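Local coordinates for obscurin (Homo sapiens, PDB 2YZ8), which is a giant muscle protein built largely of tandem immunoglobulin-like domains, and probably works as a structural and signalling scaffold in the sarcomere, at residues N46-R49 with K53-L56. Sequence-based numbering, arbitrary orientation.
Sequences NVLR and KYSL
L48 and Y54 point at each other across the contact, and their first torsions set the methyls against the ring. In each, CG lies anti to the carbonyl carbon and beside the backbone N, with chi1 -59° in L48 and -49° in Y54. The two side chains then cross at about a right angle. The contact belongs to an immunoglobulin I-set domain, a beta sandwich. It joins the edge strand 46-47 of one sheet, and the turn that follows it, to the edge strand 54-59 of the other.

L48 lays both methyls on the Y54 ring. L48 CD2 makes a CH-pi contact, 3.9 Å from the ring centroid and 24° off the ring normal. It is offset toward the CE2-CZ side of the rim, 3.6 Å from Y54 CZ. L48 CD1 covers the other side of the same face, 3.7 Å from Y54 CD1. On the opposite face, K53 CG sits 3.7 Å above the plane of the Y54 ring, over its centre. The ring is thus held between two aliphatic groups. An alanine in place of Y54 would probably leave a gap between L48 and the K53 chain, with both L48 methyls stripped of their aromatic partner.

L65 of strand 62-67 touches L48, Y54 and L56, and so extends the apolar cluster. K53 carries its amine away from the contact, to a salt bridge with D74. At the ring edge, R49 O lies near the ring plane, 3.8 Å from Y54 CD2. L56 adds a looser touch, with its CD1 4.4 Å from R49 C. A water links the two backbones: it donates to R49 O at 3.1 Å and accepts from Y54 N at 2.8 Å.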
loop_
_atom_site.group_PDB
_atom_site.type_symbol
_atom_site.label_atom_id
_atom_site.label_comp_id
_atom_site.label_asym_id
_atom_site.label_seq_id
_atom_site.Cartn_x
_atom_site.Cartn_y
_atom_site.Cartn_z
ATOM N N ASN A 46 9.188 2.512 7.786
ATOM C CA ASN A 46 9.348 3.825 7.161
ATOM C C ASN A 46 8.035 4.369 6.604
ATOM O O ASN A 46 7.445 3.774 5.706
ATOM C CB ASN A 46 10.396 3.752 6.045
ATOM C CG ASN A 46 10.718 5.114 5.452
ATOM O OD1 ASN A 46 10.711 6.123 6.154
ATOM N ND2 ASN A 46 11.028 5.144 4.155
ATOM N N VAL A 47 7.598 5.513 7.124
ATOM C CA VAL A 47 6.367 6.149 6.652
ATOM C C VAL A 47 6.623 6.821 5.308
ATOM O O VAL A 47 7.577 7.589 5.153
ATOM C CB VAL A 47 5.783 7.145 7.694
ATOM C CG1 VAL A 47 4.468 7.762 7.206
ATOM C CG2 VAL A 47 5.560 6.435 9.016
ATOM N N LEU A 48 5.767 6.504 4.345
ATOM C CA LEU A 48 5.955 6.915 2.965
ATOM C C LEU A 48 5.432 8.321 2.720
ATOM O O LEU A 48 4.440 8.742 3.325
ATOM C CB LEU A 48 5.272 5.932 2.009
ATOM C CG LEU A 48 5.729 4.472 2.064
ATOM C CD1 LEU A 48 4.926 3.636 1.076
ATOM C CD2 LEU A 48 7.239 4.342 1.806
ATOM N N ARG A 49 6.117 9.029 1.827
ATOM C CA ARG A 49 5.716 10.360 1.386
ATOM C C ARG A 49 5.184 10.283 -0.039
ATOM O O ARG A 49 5.797 9.643 -0.891
ATOM C CB ARG A 49 6.913 11.311 1.412
ATOM C CG ARG A 49 7.317 11.810 2.781
ATOM C CD ARG A 49 8.463 12.805 2.647
ATOM N NE ARG A 49 8.998 13.243 3.937
ATOM C CZ ARG A 49 9.946 12.602 4.618
ATOM N NH1 ARG A 49 10.464 11.473 4.146
ATOM N NH2 ARG A 49 10.372 13.086 5.780
ATOM N N LYS A 53 7.746 8.250 -6.634
ATOM C CA LYS A 53 7.759 6.813 -6.362
ATOM C C LYS A 53 6.406 6.282 -5.896
ATOM O O LYS A 53 5.927 5.258 -6.394
ATOM C CB LYS A 53 8.824 6.475 -5.314
ATOM C CG LYS A 53 9.086 4.983 -5.164
ATOM C CD LYS A 53 9.855 4.463 -6.365
ATOM C CE LYS A 53 9.823 2.962 -6.437
ATOM N NZ LYS A 53 10.415 2.485 -7.711
ATOM N N TYR A 54 5.808 6.973 -4.929
ATOM C CA TYR A 54 4.564 6.531 -4.325
ATOM C C TYR A 54 3.442 7.510 -4.608
ATOM O O TYR A 54 3.620 8.724 -4.476
ATOM C CB TYR A 54 4.721 6.369 -2.811
ATOM C CG TYR A 54 5.929 5.564 -2.399
ATOM C CD1 TYR A 54 5.929 4.171 -2.490
ATOM C CD2 TYR A 54 7.067 6.194 -1.908
ATOM C CE1 TYR A 54 7.043 3.427 -2.105
ATOM C CE2 TYR A 54 8.187 5.463 -1.530
ATOM C CZ TYR A 54 8.167 4.087 -1.629
ATOM O OH TYR A 54 9.272 3.382 -1.243
ATOM N N SER A 55 2.291 6.974 -4.997
ATOM C CA SER A 55 1.082 7.770 -5.126
ATOM C C SER A 55 0.062 7.232 -4.127
ATOM O O SER A 55 -0.268 6.037 -4.147
ATOM C CB SER A 55 0.547 7.708 -6.559
ATOM O OG SER A 55 -0.593 8.529 -6.719
ATOM N N LEU A 56 -0.398 8.105 -3.232
ATOM C CA LEU A 56 -1.349 7.726 -2.188
ATOM C C LEU A 56 -2.723 8.238 -2.579
ATOM O O LEU A 56 -2.929 9.444 -2.680
ATOM C CB LEU A 56 -0.944 8.309 -0.830
ATOM C CG LEU A 56 0.225 7.704 -0.056
ATOM C CD1 LEU A 56 1.560 7.954 -0.751
ATOM C CD2 LEU A 56 0.240 8.270 1.350
HETATM O O HOH W 1 7.273 8.888 -3.531
#